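Local coordinates for protein methylmalonyl-CoA epimerase, mitochondrial (Homo sapiens, PDB 3RMU) that interconverts the (R) and (S) forms of methylmalonyl-CoA in mitochondrial propionyl-CoA metabolism, using a bound metal ion, here cobalt, at residues I11-D15 and I66-L70; P14-A20 and E55-P59; E39-S43 and D63-A67. All blocks are in the same frame, centred on the assembly; numbering follows the deposited sequence.

Contact 1. Residues I11-D15 and I66-L70; sequences IAVPD and IAGFL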
loop_
_atom_site.group_PDB
_atom_site.type_symbol
_atom_site.label_atom_id
_atom_site.label_comp_id
_atom_site.label_asym_id
_atom_site.label_seq_id
_atom_site.Cartn_x
_atom_site.Cartn_y
_atom_site.Cartn_z
ATOM N N ILE A 11 5.596 -2.896 3.675
ATOM C CA ILE A 11 6.272 -1.638 4.071
ATOM C C ILE A 11 7.673 -1.978 4.522
ATOM O O ILE A 11 7.839 -2.816 5.410
ATOM C CB ILE A 11 5.539 -0.919 5.269
ATOM C CG1 ILE A 11 4.036 -0.776 5.051
ATOM C CG2 ILE A 11 6.233 0.450 5.596
ATOM C CD1 ILE A 11 3.594 -0.086 3.845
ATOM N N ALA A 12 8.691 -1.347 3.907
ATOM C CA ALA A 12 10.051 -1.458 4.349
ATOM C C ALA A 12 10.291 -0.455 5.476
ATOM O O ALA A 12 9.881 0.705 5.395
ATOM C CB ALA A 12 11.003 -1.191 3.190
ATOM N N VAL A 13 10.873 -0.925 6.569
ATOM C CA VAL A 13 11.136 -0.052 7.720
ATOM C C VAL A 13 12.563 -0.191 8.132
ATOM O O VAL A 13 13.141 -1.285 8.049
ATOM C CB VAL A 13 10.199 -0.367 8.888
ATOM C CG1 VAL A 13 8.731 -0.116 8.463
ATOM C CG2 VAL A 13 10.387 -1.775 9.420
ATOM N N PRO A 14 13.166 0.914 8.602
ATOM C CA PRO A 14 14.570 0.872 9.012
ATOM C C PRO A 14 14.726 0.264 10.396
ATOM O O PRO A 14 15.816 -0.095 10.785
ATOM C CB PRO A 14 14.962 2.339 9.018
ATOM C CG PRO A 14 13.676 3.057 9.303
ATOM C CD PRO A 14 12.616 2.280 8.618
ATOM N N ASP A 15 13.630 0.113 11.135
ATOM C CA ASP A 15 13.731 -0.475 12.456
ATOM C C ASP A 15 12.508 -1.311 12.683
ATOM O O ASP A 15 11.441 -0.785 12.959
ATOM C CB ASP A 15 13.865 0.627 13.529
ATOM C CG ASP A 15 14.186 0.073 14.903
ATOM O OD1 ASP A 15 13.539 -0.896 15.338
ATOM O OD2 ASP A 15 15.096 0.614 15.562
ATOM N N ILE A 66 15.484 -5.623 -0.366
ATOM C CA ILE A 66 14.983 -4.304 0.051
ATOM C C ILE A 66 16.097 -3.379 0.608
ATOM O O ILE A 66 15.852 -2.214 0.920
ATOM C CB ILE A 66 13.805 -4.439 1.054
ATOM C CG1 ILE A 66 14.243 -5.053 2.391
ATOM C CG2 ILE A 66 12.652 -5.278 0.443
ATOM C CD1 ILE A 66 13.187 -4.922 3.498
ATOM N N ALA A 67 17.322 -3.885 0.736
ATOM C CA ALA A 67 18.415 -3.049 1.269
ATOM C C ALA A 67 18.581 -1.774 0.439
ATOM O O ALA A 67 18.807 -0.693 0.981
ATOM C CB ALA A 67 19.713 -3.832 1.339
ATOM N N GLY A 68 18.432 -1.897 -0.876
ATOM C CA GLY A 68 18.593 -0.742 -1.777
ATOM C C GLY A 68 17.461 0.265 -1.638
ATOM O O GLY A 68 17.675 1.471 -1.692
ATOM N N PHE A 69 16.247 -0.240 -1.431
ATOM C CA PHE A 69 15.104 0.629 -1.166
ATOM C C PHE A 69 15.326 1.477 0.106
ATOM O O PHE A 69 14.961 2.647 0.146
ATOM C CB PHE A 69 13.845 -0.213 -1.056
ATOM C CG PHE A 69 12.588 0.583 -0.930
ATOM C CD1 PHE A 69 11.931 1.058 -2.056
ATOM C CD2 PHE A 69 12.061 0.859 0.306
ATOM C CE1 PHE A 69 10.755 1.781 -1.940
ATOM C CE2 PHE A 69 10.873 1.585 0.429
ATOM C CZ PHE A 69 10.229 2.040 -0.701
ATOM N N LEU A 70 15.967 0.894 1.116
ATOM C CA LEU A 70 16.088 1.539 2.422
ATOM C C LEU A 70 17.207 2.550 2.454
ATOM O O LEU A 70 17.228 3.413 3.318
ATOM C CB LEU A 70 16.284 0.505 3.528
ATOM C CG LEU A 70 14.960 -0.056 4.057
ATOM C CD1 LEU A 70 15.182 -1.327 4.881
ATOM C CD2 LEU A 70 14.219 1.003 4.880
#
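Ala12 puts its one methyl group among three side chains of segment 66-70. Its CB lies 3.7 Å from Phe69 CD2, coming at the ring obliquely. With chi1 at -174° the Phe69 ring turns toward the strand end. The same Ala12 CB meets Ile66 CD1 at 4.3 Å and Leu70 CG at 4.2 Å. This is the tighter part of the contact, centred on the buried Ala12, and it is wholly apolar. No hydrogen bond crosses between the segments.

The packing is looser where the chain leaves the strand. Leu70 lays both methyls against the Val13-Pro14 peptide. Its CD1 sits 3.8 Å from Val13 O, and its CD2 sits 3.9 Å from Pro14 N. The Pro14 ring is exposed to solvent and comes nearest to Leu70 by its CD, 4.3 Å from Leu70 CD2. Phe69 stacks edge-to-face with His79 of strand 77-85, and Ile66 rests on Leu57 and Pro59 of strand 53-59. The short helix 67-72 is thereby laid against the end of strand 3-12, in the mixed sheet of a vicinal oxygen chelate (glyoxalase-type) fold.

Contact 2. Residues P14-A20 and E55-P59; sequences PDLEKAA and ELLHP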
loop_
_atom_site.group_PDB
_atom_site.type_symbol
_atom_site.label_atom_id
_atom_site.label_comp_id
_atom_site.label_asym_id
_atom_site.label_seq_id
_atom_site.Cartn_x
_atom_site.Cartn_y
_atom_site.Cartn_z
ATOM N N PRO A 14 13.166 0.914 8.602
ATOM C CA PRO A 14 14.570 0.872 9.012
ATOM C C PRO A 14 14.726 0.264 10.396
ATOM O O PRO A 14 15.816 -0.095 10.785
ATOM C CB PRO A 14 14.962 2.339 9.018
ATOM C CG PRO A 14 13.676 3.057 9.303
ATOM C CD PRO A 14 12.616 2.280 8.618
ATOM N N ASP A 15 13.630 0.113 11.135
ATOM C CA ASP A 15 13.731 -0.475 12.456
ATOM C C ASP A 15 12.508 -1.311 12.683
ATOM O O ASP A 15 11.441 -0.785 12.959
ATOM C CB ASP A 15 13.865 0.627 13.529
ATOM C CG ASP A 15 14.186 0.073 14.903
ATOM O OD1 ASP A 15 13.539 -0.896 15.338
ATOM O OD2 ASP A 15 15.096 0.614 15.562
ATOM N N LEU A 16 12.648 -2.620 12.566
ATOM C CA LEU A 16 11.447 -3.468 12.595
ATOM C C LEU A 16 10.732 -3.434 13.961
ATOM O O LEU A 16 9.497 -3.348 14.030
ATOM C CB LEU A 16 11.798 -4.901 12.212
ATOM C CG LEU A 16 10.662 -5.901 12.016
ATOM C CD1 LEU A 16 9.586 -5.348 11.090
ATOM C CD2 LEU A 16 11.224 -7.230 11.451
ATOM N N GLU A 17 11.494 -3.512 15.046
ATOM C CA GLU A 17 10.902 -3.493 16.392
ATOM C C GLU A 17 10.152 -2.170 16.676
ATOM O O GLU A 17 9.032 -2.184 17.202
ATOM C CB GLU A 17 11.996 -3.723 17.439
ATOM C CG GLU A 17 11.498 -4.177 18.802
ATOM C CD GLU A 17 11.095 -5.658 18.855
ATOM O OE1 GLU A 17 10.953 -6.179 19.987
ATOM O OE2 GLU A 17 10.925 -6.297 17.787
ATOM N N LYS A 18 10.768 -1.031 16.332
ATOM C CA LYS A 18 10.108 0.261 16.484
ATOM C C LYS A 18 8.812 0.376 15.651
ATOM O O LYS A 18 7.801 0.943 16.141
ATOM C CB LYS A 18 11.088 1.424 16.236
ATOM C CG LYS A 18 12.092 1.614 17.408
ATOM C CD LYS A 18 13.049 2.798 17.210
ATOM C CE LYS A 18 14.239 2.719 18.172
ATOM N NZ LYS A 18 13.849 3.174 19.512
ATOM N N ALA A 19 8.817 -0.162 14.417
ATOM C CA ALA A 19 7.640 -0.083 13.537
ATOM C C ALA A 19 6.509 -0.969 14.088
ATOM O O ALA A 19 5.356 -0.542 14.206
ATOM C CB ALA A 19 8.011 -0.467 12.083
ATOM N N ALA A 20 6.858 -2.191 14.461
ATOM C CA ALA A 20 5.909 -3.144 15.053
ATOM C C ALA A 20 5.236 -2.582 16.306
ATOM O O ALA A 20 4.019 -2.652 16.447
ATOM C CB ALA A 20 6.630 -4.471 15.382
ATOM N N GLU A 55 2.754 -6.171 5.820
ATOM C CA GLU A 55 3.972 -6.938 6.125
ATOM C C GLU A 55 5.022 -5.874 6.299
ATOM O O GLU A 55 5.376 -5.176 5.337
ATOM C CB GLU A 55 4.365 -7.904 5.030
ATOM C CG GLU A 55 3.296 -9.038 4.844
ATOM C CD GLU A 55 3.756 -10.227 4.010
ATOM O OE1 GLU A 55 4.929 -10.238 3.558
ATOM O OE2 GLU A 55 2.906 -11.152 3.835
ATOM N N LEU A 56 5.484 -5.709 7.540
ATOM C CA LEU A 56 6.588 -4.796 7.819
ATOM C C LEU A 56 7.908 -5.560 7.630
ATOM O O LEU A 56 8.130 -6.612 8.232
ATOM C CB LEU A 56 6.483 -4.250 9.261
ATOM C CG LEU A 56 5.163 -3.643 9.740
ATOM C CD1 LEU A 56 5.228 -3.294 11.248
ATOM C CD2 LEU A 56 4.828 -2.422 8.917
ATOM N N LEU A 57 8.823 -5.008 6.831
ATOM C CA LEU A 57 9.965 -5.773 6.346
ATOM C C LEU A 57 11.224 -5.026 6.704
ATOM O O LEU A 57 11.252 -3.809 6.576
ATOM C CB LEU A 57 9.923 -5.884 4.820
ATOM C CG LEU A 57 8.721 -6.644 4.235
ATOM C CD1 LEU A 57 8.805 -6.641 2.686
ATOM C CD2 LEU A 57 8.684 -8.051 4.787
ATOM N N HIS A 58 12.233 -5.778 7.134
ATOM C CA HIS A 58 13.580 -5.236 7.363
ATOM C C HIS A 58 14.624 -6.220 6.840
ATOM O O HIS A 58 14.435 -7.431 6.959
ATOM C CB HIS A 58 13.796 -4.955 8.852
ATOM C CG HIS A 58 15.073 -4.237 9.134
ATOM N ND1 HIS A 58 15.219 -2.880 8.938
ATOM C CD2 HIS A 58 16.274 -4.692 9.553
ATOM C CE1 HIS A 58 16.456 -2.528 9.244
ATOM N NE2 HIS A 58 17.113 -3.607 9.630
ATOM N N PRO A 59 15.720 -5.718 6.234
ATOM C CA PRO A 59 16.761 -6.588 5.706
ATOM C C PRO A 59 17.285 -7.603 6.699
ATOM O O PRO A 59 17.456 -7.302 7.898
ATOM C CB PRO A 59 17.900 -5.615 5.341
ATOM C CG PRO A 59 17.195 -4.330 5.068
ATOM C CD PRO A 59 16.057 -4.297 6.030
#
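Leu16 lies over the backbone and side chain of Leu56. Its CD1 is 3.4 Å from Leu56 O and 3.8 Å from Leu56 CB. The two leucine side chains cross obliquely. A chi1 of -173° sends the Leu16 branch onto the strand. Leu56 in turn reaches the helix one turn after Leu16. Its CD1 comes up beneath the helix backbone, 3.8 Å from Ala20 N, and meets Ala19 CB at 4.1 Å. Ala19 and Ala20 have small side chains, and Leu56 CD1 reaches the helix backbone between them.

The helical segment 16-20 and the strand segment 55-59 run nearly antiparallel (165°), their axes 8.8 Å apart at closest. This is a helix packed on a beta-sheet, in a fold of the glyoxalase superfamily. The face that Leu16 and Ala20 present also touches strands 30-37 and 42-48, through Ala34, Val31, Ser43 and Val45. Ala19 packs on Cys124 of the second subunit.

His58 meets the turn before the helix. Its CB is 3.9 Å from Leu16 CB. The Pro14 carbonyl oxygen meets its ring obliquely, with His58 CE1 3.0 Å from Pro14 O. That oxygen is also near ND1, but the angle is too poor for a hydrogen bond. His58 ND1 instead bonds to Val13 O, which fixes the rotation of the ring. Pro59 CD lies over one face of the imidazole, toward the rim.

Asp15 is the N-cap of the helix. Its OD1 accepts from Lys18 N at 2.9 Å, in a nearly straight bond of 172°. The donor sits above the carboxylate plane.

Contact 3. Residues E39-S43 and D63-A67; sequences EHGVS and DSPIA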
loop_
_atom_site.group_PDB
_atom_site.type_symbol
_atom_site.label_atom_id
_atom_site.label_comp_id
_atom_site.label_asym_id
_atom_site.label_seq_id
_atom_site.Cartn_x
_atom_site.Cartn_y
_atom_site.Cartn_z
ATOM N N GLU A 39 15.758 -17.222 3.698
ATOM C CA GLU A 39 15.702 -17.543 2.263
ATOM C C GLU A 39 15.322 -16.321 1.416
ATOM O O GLU A 39 15.691 -16.251 0.230
ATOM C CB GLU A 39 14.658 -18.631 1.996
ATOM C CG GLU A 39 15.021 -20.010 2.509
ATOM C CD GLU A 39 14.128 -21.093 1.907
ATOM O OE1 GLU A 39 14.362 -21.500 0.748
ATOM O OE2 GLU A 39 13.174 -21.516 2.587
ATOM N N HIS A 40 14.563 -15.403 2.005
ATOM C CA HIS A 40 14.046 -14.219 1.290
ATOM C C HIS A 40 14.781 -12.944 1.648
ATOM O O HIS A 40 14.461 -11.854 1.138
ATOM C CB HIS A 40 12.548 -14.130 1.536
ATOM C CG HIS A 40 11.860 -15.411 1.210
ATOM N ND1 HIS A 40 11.511 -15.749 -0.078
ATOM C CD2 HIS A 40 11.564 -16.488 1.977
ATOM C CE1 HIS A 40 10.992 -16.964 -0.085
ATOM N NE2 HIS A 40 11.012 -17.436 1.148
ATOM N N GLY A 41 15.767 -13.081 2.539
ATOM C CA GLY A 41 16.628 -11.959 2.930
ATOM C C GLY A 41 15.940 -10.838 3.674
ATOM O O GLY A 41 16.390 -9.690 3.628
ATOM N N VAL A 42 14.835 -11.145 4.372
ATOM C CA VAL A 42 14.170 -10.149 5.180
ATOM C C VAL A 42 13.684 -10.776 6.470
ATOM O O VAL A 42 13.621 -12.013 6.587
ATOM C CB VAL A 42 12.960 -9.522 4.464
ATOM C CG1 VAL A 42 13.384 -8.773 3.182
ATOM C CG2 VAL A 42 11.923 -10.592 4.164
ATOM N N SER A 43 13.401 -9.915 7.422
ATOM C CA SER A 43 12.581 -10.231 8.616
ATOM C C SER A 43 11.214 -9.565 8.453
ATOM O O SER A 43 11.110 -8.481 7.914
ATOM C CB SER A 43 13.265 -9.731 9.903
ATOM O OG SER A 43 14.455 -10.487 10.204
ATOM N N ASP A 63 22.718 -8.790 1.101
ATOM C CA ASP A 63 22.185 -8.585 -0.247
ATOM C C ASP A 63 20.678 -8.722 -0.201
ATOM O O ASP A 63 20.073 -9.398 -1.029
ATOM C CB ASP A 63 22.828 -9.553 -1.261
ATOM C CG ASP A 63 22.710 -11.013 -0.845
ATOM O OD1 ASP A 63 22.710 -11.294 0.381
ATOM O OD2 ASP A 63 22.618 -11.874 -1.749
ATOM N N SER A 64 20.072 -8.071 0.787
ATOM C CA SER A 64 18.642 -8.105 0.919
ATOM C C SER A 64 18.024 -7.392 -0.281
ATOM O O SER A 64 18.506 -6.342 -0.671
ATOM C CB SER A 64 18.197 -7.428 2.209
ATOM O OG SER A 64 16.769 -7.416 2.260
ATOM N N PRO A 65 16.957 -7.962 -0.862
ATOM C CA PRO A 65 16.268 -7.314 -1.985
ATOM C C PRO A 65 15.620 -5.961 -1.655
ATOM O O PRO A 65 15.241 -5.249 -2.577
ATOM C CB PRO A 65 15.172 -8.321 -2.351
ATOM C CG PRO A 65 14.924 -9.083 -1.098
ATOM C CD PRO A 65 16.313 -9.245 -0.517
ATOM N N ILE A 66 15.484 -5.623 -0.366
ATOM C CA ILE A 66 14.983 -4.304 0.051
ATOM C C ILE A 66 16.097 -3.379 0.608
ATOM O O ILE A 66 15.852 -2.214 0.920
ATOM C CB ILE A 66 13.805 -4.439 1.054
ATOM C CG1 ILE A 66 14.243 -5.053 2.391
ATOM C CG2 ILE A 66 12.652 -5.278 0.443
ATOM C CD1 ILE A 66 13.187 -4.922 3.498
ATOM N N ALA A 67 17.322 -3.885 0.736
ATOM C CA ALA A 67 18.415 -3.049 1.269
ATOM C C ALA A 67 18.581 -1.774 0.439
ATOM O O ALA A 67 18.807 -0.693 0.981
ATOM C CB ALA A 67 19.713 -3.832 1.339
#
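A G1 beta bulge opens strand 42-48, and this contact ties it to the turn that leads into helix 67-72. Gly41 and Val42 are the two bulge residues, both facing Leu37. Gly41 has a positive phi (66°). The segments come close here, with Gly41 CA and Ser64 CA 4.8 Å apart.

One hydrogen bond crosses the contact. Ser64 OG donates to Gly41 O at 2.7 Å. The donor meets the carbonyl at a C=O...donor angle of 149°, tilted from the carbonyl plane. A chi1 of 177° turns the Ser64 hydroxyl to the bulge. The same oxygen accepts from Ile66 N in a weak capping bond of 3.4 Å. The buried hydroxyl is thus used as both donor and acceptor, and it links the bulge to the turn before the helix.

Val42 CG1 lies beside this bond, 3.8 Å from Ser64 OG, and meets Ile66 CD1 at 3.9 Å. The Val42 and Ile66 side chains cross at about a right angle. On the exposed side, Pro65 sets its ring against a backbone carbonyl, with CG 3.6 Å from His40 O. The end of the His40 side chain leads off from segment 63-67, and this side chain touches Ala111.

Strand 53-59 lies next to both segments. Gly41 pairs with Leu60, just past strand 53-59, and Ser43 pairs with His58, both through backbone hydrogen bonds. Ser64 touches Pro59. The turn before helix 67-72 thus packs by Pro59, at the end of strand 53-59, next to the start of strand 42-48.

The three contacts meet around strand 53-59, which lies between strands 3-12 and 42-48 in the sheet. Contacts 1 and 2 share Pro14 and Asp15, and their centres are about 8 Å apart. They also touch where Leu70 CD1 packs 3.3 Å from Pro59 CD. Contacts 1 and 3 share Ile66 and Ala67, with centres about 9 Å apart. Contacts 2 and 3 touch through Leu16 CD2 and Ser43 CB, 3.6 Å apart. None of them supplies a ligand to the cobalt ion, which is held by His8, His80 and Glu130. The side chain of Leu57 is about 6 Å from the cobalt ion. The side chain of Ile66 is about 9 Å from the cobalt ion.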